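Local structure of ABC transporter, periplasmic solute-binding protein (Rhizobium meliloti, 4WED) at residues 232-236 and 258-264; 240-245 and 497-503; 320-326 and 428-433; 455-460 and 477-482. The protein probably captures solutes, possibly peptides or nickel, in the periplasm for delivery to an ABC importer. One frame throughout, in Å; residues are numbered along the deposited sequence.

Interaction 1 of 4, residues 232-236 and 258-264; sequences VAALR and QLEAAGF
The ring of F264 carries L235 over one face, with CG of L235 4.2 Å above the plane and displaced toward the rim, while the backbone O of L259 lies at its edge, in plane. Its far corner meets the backbone of helix 228-237, F264 CZ standing 3.6 Å from L235 O and approaching CA of R236 obliquely. The other flat group, the guanidinium of R236, has the methyl of A262 over one face, off centre, with R236 NH1 3.4 Å from A262 CB. Guanidinium and phenyl planes are 68° apart, and R236 meets the ring with its aliphatic base instead, CG lying 3.9 Å from F264 CE2. From there its chain stays extended through NE, which carries the charged end across to the last turn of helix 253-261. That helix closes in a Schellman motif: G263, at positive phi, is the C-prime residue, G263 N bonds to E260 O, and F264 N bonds to L259 O at 2.8 Å. The turn thus returns F264 toward the neighbouring helix just before strand 265-269 begins. Deeper in, CD2 of L259 is the shared apolar point, 4.0 Å from V232 CG1 and 4.2 Å from L235 CD2, with CG of R236 also against it. L235 and L259 both continue onto A499 of strand 488-500, whereas R236 and Q258 lie at the exposed margin.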
loop_
_atom_site.group_PDB
_atom_site.type_symbol
_atom_site.label_atom_id
_atom_site.label_comp_id
_atom_site.label_asym_id
_atom_site.label_seq_id
_atom_site.Cartn_x
_atom_site.Cartn_y
_atom_site.Cartn_z
ATOM N N VAL A 232 -12.035 -20.622 2.251
ATOM C CA VAL A 232 -11.359 -21.688 1.507
ATOM C C VAL A 232 -12.330 -22.775 1.030
ATOM O O VAL A 232 -12.341 -23.145 -0.149
ATOM C CB VAL A 232 -10.245 -22.331 2.384
ATOM C CG1 VAL A 232 -9.681 -23.594 1.753
ATOM C CG2 VAL A 232 -9.132 -21.311 2.632
ATOM N N ALA A 233 -13.136 -23.269 1.958
ATOM C CA ALA A 233 -14.149 -24.290 1.658
ATOM C C ALA A 233 -15.087 -23.819 0.573
ATOM O O ALA A 233 -15.357 -24.556 -0.382
ATOM C CB ALA A 233 -14.946 -24.625 2.904
ATOM N N ALA A 234 -15.548 -22.568 0.706
ATOM C CA ALA A 234 -16.585 -22.028 -0.181
ATOM C C ALA A 234 -16.153 -21.946 -1.640
ATOM O O ALA A 234 -16.968 -22.096 -2.561
ATOM C CB ALA A 234 -17.051 -20.687 0.322
ATOM N N LEU A 235 -14.858 -21.752 -1.843
ATOM C CA LEU A 235 -14.295 -21.685 -3.201
ATOM C C LEU A 235 -14.223 -23.098 -3.819
ATOM O O LEU A 235 -14.574 -23.308 -4.992
ATOM C CB LEU A 235 -12.909 -21.016 -3.163
ATOM C CG LEU A 235 -12.140 -20.908 -4.482
ATOM C CD1 LEU A 235 -12.904 -20.086 -5.515
ATOM C CD2 LEU A 235 -10.777 -20.295 -4.239
ATOM N N ARG A 236 -13.778 -24.052 -3.008
ATOM C CA ARG A 236 -13.684 -25.449 -3.412
ATOM C C ARG A 236 -15.012 -26.061 -3.865
ATOM O O ARG A 236 -15.037 -26.920 -4.740
ATOM C CB ARG A 236 -13.161 -26.290 -2.252
ATOM C CG ARG A 236 -11.700 -26.087 -1.866
ATOM C CD ARG A 236 -11.341 -27.218 -0.897
ATOM N NE ARG A 236 -9.970 -27.184 -0.379
ATOM C CZ ARG A 236 -9.071 -28.168 -0.528
ATOM N NH1 ARG A 236 -9.366 -29.275 -1.201
ATOM N NH2 ARG A 236 -7.852 -28.031 -0.012
ATOM N N GLN A 258 -2.730 -24.603 0.014
ATOM C CA GLN A 258 -3.806 -25.598 0.080
ATOM C C GLN A 258 -4.600 -25.556 -1.203
ATOM O O GLN A 258 -4.856 -26.588 -1.817
ATOM C CB GLN A 258 -4.760 -25.329 1.236
ATOM C CG GLN A 258 -4.150 -25.506 2.612
ATOM C CD GLN A 258 -5.048 -24.966 3.718
ATOM O OE1 GLN A 258 -6.272 -24.903 3.567
ATOM N NE2 GLN A 258 -4.444 -24.583 4.839
ATOM N N LEU A 259 -4.973 -24.352 -1.619
ATOM C CA LEU A 259 -5.830 -24.216 -2.780
ATOM C C LEU A 259 -5.089 -24.637 -4.025
ATOM O O LEU A 259 -5.612 -25.392 -4.868
ATOM C CB LEU A 259 -6.347 -22.794 -2.887
ATOM C CG LEU A 259 -7.341 -22.508 -1.760
ATOM C CD1 LEU A 259 -7.508 -21.015 -1.555
ATOM C CD2 LEU A 259 -8.683 -23.158 -2.060
ATOM N N GLU A 260 -3.851 -24.189 -4.097
ATOM C CA GLU A 260 -2.931 -24.676 -5.089
ATOM C C GLU A 260 -2.988 -26.196 -5.144
ATOM O O GLU A 260 -3.155 -26.749 -6.213
ATOM C CB GLU A 260 -1.516 -24.230 -4.754
ATOM C CG GLU A 260 -0.625 -24.031 -5.963
ATOM C CD GLU A 260 0.394 -22.950 -5.710
ATOM O OE1 GLU A 260 -0.003 -21.869 -5.212
ATOM O OE2 GLU A 260 1.586 -23.183 -6.003
ATOM N N ALA A 261 -2.878 -26.851 -3.988
ATOM C CA ALA A 261 -2.910 -28.331 -3.907
ATOM C C ALA A 261 -4.239 -28.889 -4.424
ATOM O O ALA A 261 -4.257 -29.842 -5.196
ATOM C CB ALA A 261 -2.620 -28.830 -2.488
ATOM N N ALA A 262 -5.344 -28.259 -4.053
ATOM C CA ALA A 262 -6.642 -28.612 -4.612
ATOM C C ALA A 262 -6.805 -28.309 -6.124
ATOM O O ALA A 262 -7.919 -28.356 -6.634
ATOM C CB ALA A 262 -7.719 -27.905 -3.826
ATOM N N GLY A 263 -5.715 -27.987 -6.828
ATOM C CA GLY A 263 -5.765 -27.641 -8.254
ATOM C C GLY A 263 -6.342 -26.264 -8.560
ATOM O O GLY A 263 -6.715 -25.990 -9.690
ATOM N N PHE A 264 -6.426 -25.378 -7.579
ATOM C CA PHE A 264 -6.983 -24.027 -7.869
ATOM C C PHE A 264 -5.973 -23.010 -8.401
ATOM O O PHE A 264 -4.772 -23.126 -8.168
ATOM C CB PHE A 264 -7.758 -23.442 -6.674
ATOM C CG PHE A 264 -9.160 -23.982 -6.565
ATOM C CD1 PHE A 264 -10.171 -23.497 -7.387
ATOM C CD2 PHE A 264 -9.459 -25.002 -5.685
ATOM C CE1 PHE A 264 -11.460 -24.006 -7.322
ATOM C CE2 PHE A 264 -10.744 -25.513 -5.614
ATOM C CZ PHE A 264 -11.744 -25.010 -6.431
#

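Interaction 2 of 4, residues 240-245 and 497-503; sequences IDLVGG and IWAHSKR
D241 and W498 hold opposite ends of this pairing, with V243 between them. In a salt bridge, R503 grips the D241 carboxylate side-on with two nitrogens, one to each oxygen. R503 NE donates to D241 OD1 at 2.9 Å in an almost straight bond (177°), and R503 NH2 reaches D241 OD2 at 3.0 Å. Both arrive on the syn side but somewhat out of the carboxylate plane, which is turned 37° from the guanidinium. S501 OG takes the anti lone pair of D241 OD1 at 2.8 Å, and R39 N adds a further bond to OD2, so this buried charge is held from several directions. Were D241 an alanine, R503 would probably lose its countercharge while still close to R39, and S501 OG its acceptor.

In the middle, V243 and A499 form an antiparallel hydrogen-bonded pair: V243 N to A499 O and A499 N to V243 O are both 2.9 Å. V243 CG1 packs against A499 CB on the face that meets L235 of helix 228-237. On the other face W498 folds over the glycines, its chi1 of -73° setting CG beside its own backbone N. G244 CA makes a CH-pi contact 4.0 Å from the centroid of the W498 six-membered ring. A CB on G244 would collide with W498 and with I497 O. Backbone bonds from L242 to A41 and D241 to R39 tie the segment to strand 37-42, and its antiparallel pairing with strand 488-500 joins distant parts of this family 5 solute-binding protein.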
loop_
_atom_site.group_PDB
_atom_site.type_symbol
_atom_site.label_atom_id
_atom_site.label_comp_id
_atom_site.label_asym_id
_atom_site.label_seq_id
_atom_site.Cartn_x
_atom_site.Cartn_y
_atom_site.Cartn_z
ATOM N N ILE A 240 -18.245 -19.660 -3.999
ATOM C CA ILE A 240 -17.654 -18.404 -4.462
ATOM C C ILE A 240 -16.644 -18.602 -5.593
ATOM O O ILE A 240 -16.146 -19.702 -5.826
ATOM C CB ILE A 240 -16.985 -17.610 -3.329
ATOM C CG1 ILE A 240 -15.902 -18.430 -2.635
ATOM C CG2 ILE A 240 -18.045 -17.104 -2.358
ATOM C CD1 ILE A 240 -15.094 -17.606 -1.661
ATOM N N ASP A 241 -16.408 -17.523 -6.319
ATOM C CA ASP A 241 -15.449 -17.492 -7.413
ATOM C C ASP A 241 -14.141 -16.852 -7.042
ATOM O O ASP A 241 -13.179 -17.075 -7.710
ATOM C CB ASP A 241 -15.999 -16.701 -8.588
ATOM C CG ASP A 241 -17.235 -17.308 -9.155
ATOM O OD1 ASP A 241 -17.201 -18.489 -9.599
ATOM O OD2 ASP A 241 -18.243 -16.577 -9.171
ATOM N N LEU A 242 -14.123 -16.076 -5.967
ATOM C CA LEU A 242 -13.010 -15.189 -5.679
ATOM C C LEU A 242 -12.715 -14.976 -4.205
ATOM O O LEU A 242 -13.601 -14.704 -3.428
ATOM C CB LEU A 242 -13.340 -13.848 -6.286
ATOM C CG LEU A 242 -12.179 -13.118 -6.902
ATOM C CD1 LEU A 242 -11.418 -13.997 -7.887
ATOM C CD2 LEU A 242 -12.741 -11.880 -7.569
ATOM N N VAL A 243 -11.462 -15.111 -3.810
ATOM C CA VAL A 243 -11.099 -14.883 -2.418
ATOM C C VAL A 243 -9.737 -14.200 -2.387
ATOM O O VAL A 243 -8.923 -14.401 -3.299
ATOM C CB VAL A 243 -11.113 -16.209 -1.630
ATOM C CG1 VAL A 243 -10.110 -17.183 -2.211
ATOM C CG2 VAL A 243 -10.889 -15.987 -0.133
ATOM N N GLY A 244 -9.521 -13.355 -1.378
ATOM C CA GLY A 244 -8.250 -12.633 -1.209
ATOM C C GLY A 244 -8.426 -11.184 -0.812
ATOM O O GLY A 244 -9.553 -10.651 -0.793
ATOM N N GLY A 245 -7.302 -10.534 -0.513
ATOM C CA GLY A 245 -7.269 -9.079 -0.298
ATOM C C GLY A 245 -7.151 -8.790 1.174
ATOM O O GLY A 245 -7.999 -9.221 1.930
ATOM N N ILE A 497 -2.281 -12.292 -2.115
ATOM C CA ILE A 497 -2.655 -13.565 -2.682
ATOM C C ILE A 497 -4.143 -13.634 -2.882
ATOM O O ILE A 497 -4.908 -13.406 -1.947
ATOM C CB ILE A 497 -2.220 -14.693 -1.770
ATOM C CG1 ILE A 497 -0.706 -14.602 -1.551
ATOM C CG2 ILE A 497 -2.608 -16.055 -2.365
ATOM C CD1 ILE A 497 -0.260 -15.328 -0.297
ATOM N N TRP A 498 -4.523 -13.931 -4.120
ATOM C CA TRP A 498 -5.909 -14.151 -4.511
ATOM C C TRP A 498 -6.080 -15.551 -5.035
ATOM O O TRP A 498 -5.131 -16.142 -5.523
ATOM C CB TRP A 498 -6.321 -13.131 -5.569
ATOM C CG TRP A 498 -6.510 -11.744 -5.014
ATOM C CD1 TRP A 498 -5.540 -10.848 -4.672
ATOM C CD2 TRP A 498 -7.749 -11.117 -4.724
ATOM N NE1 TRP A 498 -6.100 -9.691 -4.170
ATOM C CE2 TRP A 498 -7.463 -9.835 -4.191
ATOM C CE3 TRP A 498 -9.083 -11.519 -4.830
ATOM C CZ2 TRP A 498 -8.469 -8.947 -3.813
ATOM C CZ3 TRP A 498 -10.084 -10.641 -4.440
ATOM C CH2 TRP A 498 -9.771 -9.364 -3.945
ATOM N N ALA A 499 -7.267 -16.131 -4.864
ATOM C CA ALA A 499 -7.612 -17.325 -5.619
ATOM C C ALA A 499 -8.964 -17.150 -6.270
ATOM O O ALA A 499 -9.827 -16.501 -5.709
ATOM C CB ALA A 499 -7.581 -18.558 -4.748
ATOM N N HIS A 500 -9.122 -17.705 -7.471
ATOM C CA HIS A 500 -10.400 -17.774 -8.164
ATOM C C HIS A 500 -10.723 -19.180 -8.625
ATOM O O HIS A 500 -9.882 -20.104 -8.597
ATOM C CB HIS A 500 -10.431 -16.860 -9.398
ATOM C CG HIS A 500 -9.380 -17.150 -10.434
ATOM N ND1 HIS A 500 -9.453 -18.216 -11.313
ATOM C CD2 HIS A 500 -8.251 -16.479 -10.754
ATOM C CE1 HIS A 500 -8.397 -18.198 -12.109
ATOM N NE2 HIS A 500 -7.658 -17.142 -11.801
ATOM N N SER A 501 -11.959 -19.329 -9.092
ATOM C CA SER A 501 -12.425 -20.611 -9.562
ATOM C C SER A 501 -11.983 -20.770 -11.010
ATOM O O SER A 501 -11.541 -19.815 -11.661
ATOM C CB SER A 501 -13.942 -20.734 -9.411
ATOM O OG SER A 501 -14.629 -19.631 -9.951
ATOM N N LYS A 502 -12.105 -21.998 -11.483
ATOM C CA LYS A 502 -11.766 -22.371 -12.823
ATOM C C LYS A 502 -12.505 -21.541 -13.867
ATOM O O LYS A 502 -11.958 -21.281 -14.926
ATOM C CB LYS A 502 -12.070 -23.866 -13.035
ATOM N N ARG A 503 -13.743 -21.141 -13.605
ATOM C CA ARG A 503 -14.540 -20.465 -14.640
ATOM C C ARG A 503 -14.150 -18.980 -14.807
ATOM O O ARG A 503 -14.491 -18.360 -15.822
ATOM C CB ARG A 503 -16.059 -20.626 -14.392
ATOM C CG ARG A 503 -16.662 -19.682 -13.360
ATOM C CD ARG A 503 -18.103 -20.037 -12.983
ATOM N NE ARG A 503 -18.678 -19.056 -12.047
ATOM C CZ ARG A 503 -19.811 -18.352 -12.227
ATOM N NH1 ARG A 503 -20.593 -18.513 -13.306
ATOM N NH2 ARG A 503 -20.188 -17.488 -11.290
HETATM O O HOH W 1 -4.875 -11.796 1.011
#

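Interaction 3 of 4, residues 320-326 and 428-433; sequences MFSAALP and DPFGSL
F321 sets its ring between M320 and P429: its CG stands anti to the carbonyl carbon (chi1 -63°), while selenomethionine M320 has CG anti to its backbone N (chi1 -168°) and runs on extended. CG of M320 consequently lies over the centre of one face of the neighbouring ring, and its SE goes on to L433 CD2 at 4.0 Å. The opposite face of F321 receives P429, whose CB sits 3.7 Å from the ring centroid in a CH-pi contact, somewhat off centre. CB of S432 lies at the edge, in plane, 4.0 Å from F321 CZ. The cis peptide before P429 belongs to the bend that presents its ring to both F321 and P326, with P326 O 3.2 Å from P429 CD. L325, last residue of a type I turn starting at S322, adds its CD2 against D428 CB at 3.7 Å.

D428 crosses F321 at about a right angle, ring and carboxylate planes 57° apart, its CG 3.5 Å from F321 CE1. D428 OD1 accepts from S432 OG at 2.6 Å and from S432 N in the first turn of helix 430-437, and D428 OD2 accepts from G424 N. Y423 N supplies a further bond to S432 OG. The two segments therefore meet through carbon surfaces and ring faces; the carboxylate borders the ring, while its hydrogen bonds go to S432 and G424, and with this many donors it probably stays ionised despite its apolar neighbours.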
loop_
_atom_site.group_PDB
_atom_site.type_symbol
_atom_site.label_atom_id
_atom_site.label_comp_id
_atom_site.label_asym_id
_atom_site.label_seq_id
_atom_site.Cartn_x
_atom_site.Cartn_y
_atom_site.Cartn_z
HETATM N N MSE A 320 13.898 -0.387 -1.017
HETATM C CA MSE A 320 12.914 -0.080 -0.006
HETATM C C MSE A 320 11.544 -0.185 -0.574
HETATM O O MSE A 320 10.607 -0.533 0.138
HETATM C CB MSE A 320 13.096 1.308 0.544
HETATM C CG MSE A 320 12.265 1.560 1.816
HETATM SE SE MSE A 320 12.525 3.486 2.354
HETATM C CE MSE A 320 10.985 3.670 3.601
ATOM N N PHE A 321 11.392 0.130 -1.849
ATOM C CA PHE A 321 10.096 0.082 -2.479
ATOM C C PHE A 321 10.196 -0.793 -3.695
ATOM O O PHE A 321 11.151 -0.651 -4.490
ATOM C CB PHE A 321 9.676 1.448 -2.920
ATOM C CG PHE A 321 9.509 2.400 -1.804
ATOM C CD1 PHE A 321 8.459 2.238 -0.878
ATOM C CD2 PHE A 321 10.363 3.488 -1.671
ATOM C CE1 PHE A 321 8.284 3.129 0.171
ATOM C CE2 PHE A 321 10.181 4.372 -0.636
ATOM C CZ PHE A 321 9.137 4.198 0.289
ATOM N N SER A 322 9.215 -1.682 -3.854
ATOM C CA SER A 322 9.154 -2.510 -5.065
ATOM C C SER A 322 8.848 -1.644 -6.285
ATOM O O SER A 322 8.414 -0.493 -6.161
ATOM C CB SER A 322 8.126 -3.655 -4.934
ATOM O OG SER A 322 6.836 -3.258 -5.385
ATOM N N ALA A 323 9.073 -2.230 -7.456
ATOM C CA ALA A 323 8.882 -1.577 -8.779
ATOM C C ALA A 323 7.410 -1.244 -9.087
ATOM O O ALA A 323 7.109 -0.403 -9.923
ATOM C CB ALA A 323 9.457 -2.498 -9.861
ATOM N N ALA A 324 6.496 -1.925 -8.397
ATOM C CA ALA A 324 5.086 -1.627 -8.458
ATOM C C ALA A 324 4.788 -0.171 -8.041
ATOM O O ALA A 324 3.772 0.400 -8.469
ATOM C CB ALA A 324 4.307 -2.606 -7.562
ATOM N N LEU A 325 5.639 0.421 -7.204
ATOM C CA LEU A 325 5.407 1.797 -6.755
ATOM C C LEU A 325 5.963 2.778 -7.705
ATOM O O LEU A 325 6.904 2.470 -8.430
ATOM C CB LEU A 325 6.014 2.051 -5.378
ATOM C CG LEU A 325 5.205 1.208 -4.376
ATOM C CD1 LEU A 325 6.102 0.722 -3.257
ATOM C CD2 LEU A 325 3.984 1.971 -3.851
ATOM N N PRO A 326 5.378 3.976 -7.713
ATOM C CA PRO A 326 5.938 5.024 -8.532
ATOM C C PRO A 326 7.178 5.556 -7.838
ATOM O O PRO A 326 7.294 5.456 -6.618
ATOM C CB PRO A 326 4.807 6.070 -8.605
ATOM C CG PRO A 326 3.871 5.762 -7.482
ATOM C CD PRO A 326 4.116 4.359 -7.032
ATOM N N ASP A 428 2.698 5.686 -1.124
ATOM C CA ASP A 428 4.159 5.604 -1.150
ATOM C C ASP A 428 4.625 6.093 -2.494
ATOM O O ASP A 428 3.910 5.939 -3.464
ATOM C CB ASP A 428 4.660 4.140 -0.923
ATOM C CG ASP A 428 4.819 3.793 0.530
ATOM O OD1 ASP A 428 4.848 4.723 1.342
ATOM O OD2 ASP A 428 4.845 2.593 0.882
ATOM N N PRO A 429 5.850 6.608 -2.580
ATOM C CA PRO A 429 6.890 6.451 -1.538
ATOM C C PRO A 429 6.932 7.532 -0.496
ATOM O O PRO A 429 7.565 7.340 0.550
ATOM C CB PRO A 429 8.193 6.458 -2.353
ATOM C CG PRO A 429 7.853 7.202 -3.601
ATOM C CD PRO A 429 6.439 6.850 -3.918
ATOM N N PHE A 430 6.238 8.650 -0.742
ATOM C CA PHE A 430 6.399 9.801 0.134
ATOM C C PHE A 430 5.841 9.596 1.522
ATOM O O PHE A 430 6.431 10.110 2.488
ATOM C CB PHE A 430 5.858 11.079 -0.517
ATOM C CG PHE A 430 6.739 11.599 -1.627
ATOM C CD1 PHE A 430 8.053 11.988 -1.365
ATOM C CD2 PHE A 430 6.270 11.701 -2.940
ATOM C CE1 PHE A 430 8.887 12.472 -2.395
ATOM C CE2 PHE A 430 7.078 12.192 -3.968
ATOM C CZ PHE A 430 8.401 12.568 -3.701
ATOM N N GLY A 431 4.743 8.840 1.642
ATOM C CA GLY A 431 4.136 8.570 2.960
ATOM C C GLY A 431 5.128 7.908 3.898
ATOM O O GLY A 431 5.308 8.340 5.021
ATOM N N SER A 432 5.807 6.872 3.413
ATOM C CA SER A 432 6.749 6.121 4.234
ATOM C C SER A 432 8.054 6.842 4.423
ATOM O O SER A 432 8.605 6.837 5.519
ATOM C CB SER A 432 7.042 4.753 3.607
ATOM O OG SER A 432 5.862 3.958 3.565
ATOM N N LEU A 433 8.558 7.441 3.351
ATOM C CA LEU A 433 9.766 8.220 3.438
ATOM C C LEU A 433 9.667 9.302 4.482
ATOM O O LEU A 433 10.549 9.458 5.318
ATOM C CB LEU A 433 10.069 8.899 2.110
ATOM C CG LEU A 433 10.833 8.028 1.134
ATOM C CD1 LEU A 433 11.216 8.837 -0.098
ATOM C CD2 LEU A 433 12.088 7.421 1.777
#

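Interaction 4 of 4, residues 455-460 and 477-482; sequences NLDPLI and KVYDWL
Two consecutive helices, 457-465 and 471-485, pack here in broadly opposite directions as a helical hairpin, joined by apolar side chains. W481 lies at the end where the first helix begins. Its CG is anti to the backbone N (chi1 -165°), which swings the indole toward N455 and L456. CB of L456 stands over one face of the ring, 4.3 Å above the plane and near its rim, and CD1 of the same leucine reaches W481 CE3 at 3.7 Å. N455 brings its CB obliquely to NE1 of W481, also at 3.7 Å. From the next turn L459 comes in at about a right angle, its CD1 3.8 Å from W481 CB. With a serine in place of W481, the loss of the indole would probably open a gap beside N455 CB, L456 and L459 CD1.

One turn earlier, V478 fits between L459 and I460: its CG2 lies 3.5 Å from L459 O and 3.8 Å from L459 CB. The other methyl, V478 CG1, meets L456 CD1 at 4.1 Å. At the exposed margin K477 bends its chain and crosses L459 at about a right angle, NZ near its CD2.

The pair rests on helix 430-437, where V478 touches L433 and I460 touches C437. Y479, on another side of helix 471-485, packs on F321 and P429 and bonds through OH to Y327 O.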
loop_
_atom_site.group_PDB
_atom_site.type_symbol
_atom_site.label_atom_id
_atom_site.label_comp_id
_atom_site.label_asym_id
_atom_site.label_seq_id
_atom_site.Cartn_x
_atom_site.Cartn_y
_atom_site.Cartn_z
ATOM N N ASN A 455 22.170 14.775 7.199
ATOM C CA ASN A 455 22.442 14.141 5.890
ATOM C C ASN A 455 21.248 13.751 5.067
ATOM O O ASN A 455 21.274 13.927 3.842
ATOM C CB ASN A 455 23.338 12.935 6.071
ATOM C CG ASN A 455 24.696 13.317 6.617
ATOM O OD1 ASN A 455 25.013 13.047 7.782
ATOM N ND2 ASN A 455 25.494 13.990 5.789
ATOM N N LEU A 456 20.223 13.191 5.714
ATOM C CA LEU A 456 19.091 12.639 4.993
ATOM C C LEU A 456 17.919 13.608 4.857
ATOM O O LEU A 456 17.247 13.668 3.810
ATOM C CB LEU A 456 18.590 11.403 5.706
ATOM C CG LEU A 456 17.533 10.575 4.972
ATOM C CD1 LEU A 456 17.986 10.214 3.568
ATOM C CD2 LEU A 456 17.180 9.303 5.747
ATOM N N ASP A 457 17.633 14.332 5.923
ATOM C CA ASP A 457 16.531 15.273 5.871
ATOM C C ASP A 457 16.621 16.153 4.640
ATOM O O ASP A 457 15.682 16.209 3.857
ATOM C CB ASP A 457 16.435 16.089 7.161
ATOM C CG ASP A 457 15.825 15.268 8.306
ATOM O OD1 ASP A 457 15.438 14.062 8.100
ATOM O OD2 ASP A 457 15.745 15.822 9.413
ATOM N N PRO A 458 17.768 16.774 4.420
ATOM C CA PRO A 458 17.860 17.645 3.258
ATOM C C PRO A 458 17.467 16.973 1.955
ATOM O O PRO A 458 16.893 17.588 1.081
ATOM C CB PRO A 458 19.339 18.038 3.244
ATOM C CG PRO A 458 19.732 18.010 4.670
ATOM C CD PRO A 458 18.978 16.851 5.258
ATOM N N LEU A 459 17.767 15.704 1.830
ATOM C CA LEU A 459 17.512 14.992 0.591
ATOM C C LEU A 459 16.047 14.652 0.520
ATOM O O LEU A 459 15.434 14.737 -0.551
ATOM C CB LEU A 459 18.336 13.711 0.555
ATOM C CG LEU A 459 19.843 13.906 0.713
ATOM C CD1 LEU A 459 20.504 12.535 0.912
ATOM C CD2 LEU A 459 20.401 14.648 -0.501
ATOM N N ILE A 460 15.465 14.286 1.655
ATOM C CA ILE A 460 14.007 14.038 1.667
ATOM C C ILE A 460 13.227 15.315 1.351
ATOM O O ILE A 460 12.345 15.291 0.479
ATOM C CB ILE A 460 13.509 13.399 2.984
ATOM C CG1 ILE A 460 14.165 12.021 3.190
ATOM C CG2 ILE A 460 11.984 13.236 2.960
ATOM C CD1 ILE A 460 13.929 11.443 4.572
ATOM N N LYS A 477 18.323 10.341 -5.065
ATOM C CA LYS A 477 19.389 10.686 -4.143
ATOM C C LYS A 477 19.073 10.221 -2.730
ATOM O O LYS A 477 19.978 9.850 -1.974
ATOM C CB LYS A 477 19.641 12.190 -4.127
ATOM C CG LYS A 477 19.941 12.810 -5.484
ATOM C CD LYS A 477 20.194 14.291 -5.311
ATOM C CE LYS A 477 21.598 14.532 -4.767
ATOM N NZ LYS A 477 21.753 15.916 -4.251
ATOM N N VAL A 478 17.797 10.237 -2.358
ATOM C CA VAL A 478 17.426 9.627 -1.076
ATOM C C VAL A 478 17.863 8.148 -1.088
ATOM O O VAL A 478 18.549 7.696 -0.177
ATOM C CB VAL A 478 15.929 9.797 -0.759
ATOM C CG1 VAL A 478 15.543 9.028 0.516
ATOM C CG2 VAL A 478 15.600 11.269 -0.596
ATOM N N TYR A 479 17.526 7.435 -2.154
ATOM C CA TYR A 479 17.787 5.976 -2.248
ATOM C C TYR A 479 19.266 5.644 -2.318
ATOM O O TYR A 479 19.675 4.617 -1.775
ATOM C CB TYR A 479 17.114 5.397 -3.481
ATOM C CG TYR A 479 15.635 5.594 -3.572
ATOM C CD1 TYR A 479 14.814 5.434 -2.433
ATOM C CD2 TYR A 479 15.024 5.865 -4.788
ATOM C CE1 TYR A 479 13.430 5.544 -2.508
ATOM C CE2 TYR A 479 13.642 6.001 -4.874
ATOM C CZ TYR A 479 12.851 5.838 -3.719
ATOM O OH TYR A 479 11.477 5.948 -3.754
ATOM N N ASP A 480 20.068 6.517 -2.957
ATOM C CA ASP A 480 21.537 6.321 -3.015
ATOM C C ASP A 480 22.146 6.507 -1.651
ATOM O O ASP A 480 23.028 5.762 -1.234
ATOM C CB ASP A 480 22.224 7.295 -3.958
ATOM C CG ASP A 480 21.691 7.235 -5.385
ATOM O OD1 ASP A 480 21.073 6.220 -5.784
ATOM O OD2 ASP A 480 21.905 8.230 -6.127
ATOM N N TRP A 481 21.673 7.513 -0.942
ATOM C CA TRP A 481 22.144 7.711 0.415
ATOM C C TRP A 481 21.935 6.464 1.274
ATOM O O TRP A 481 22.847 5.960 1.957
ATOM C CB TRP A 481 21.402 8.866 1.072
ATOM C CG TRP A 481 22.094 9.296 2.257
ATOM C CD1 TRP A 481 23.157 10.125 2.307
ATOM C CD2 TRP A 481 21.856 8.858 3.589
ATOM N NE1 TRP A 481 23.589 10.260 3.598
ATOM C CE2 TRP A 481 22.797 9.499 4.411
ATOM C CE3 TRP A 481 20.939 7.984 4.173
ATOM C CZ2 TRP A 481 22.839 9.316 5.796
ATOM C CZ3 TRP A 481 20.984 7.793 5.563
ATOM C CH2 TRP A 481 21.930 8.454 6.349
ATOM N N LEU A 482 20.708 5.990 1.249
ATOM C CA LEU A 482 20.332 4.879 2.108
ATOM C C LEU A 482 21.181 3.637 1.783
ATOM O O LEU A 482 21.662 2.957 2.684
ATOM C CB LEU A 482 18.850 4.536 1.929
ATOM C CG LEU A 482 17.829 5.535 2.446
ATOM C CD1 LEU A 482 16.479 5.301 1.780
ATOM C CD2 LEU A 482 17.676 5.434 3.959
#

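The four contacts form two neighbouring pairs. Interactions 1 and 2, with centres about 9 Å apart, meet along L235, whose CD2 is 3.7 Å from A499 CB; a probable hydrogen bond from I240 N to A234 O also joins them. Interactions 3 and 4, about 14 Å apart between centres, meet through Y479, whose OH lies 3.4 Å from F321 CD2, and through L433 and V478. Nearest atoms of interactions 2 and 3 are about 13 Å apart, and both later contacts are nested inside the loop that interaction 2 closes. Helix 471-485 leads directly into strand 488-500, linking the pairs. The sodium ion, bound by D62 and D515, lies about 11 Å from the W498 side chain.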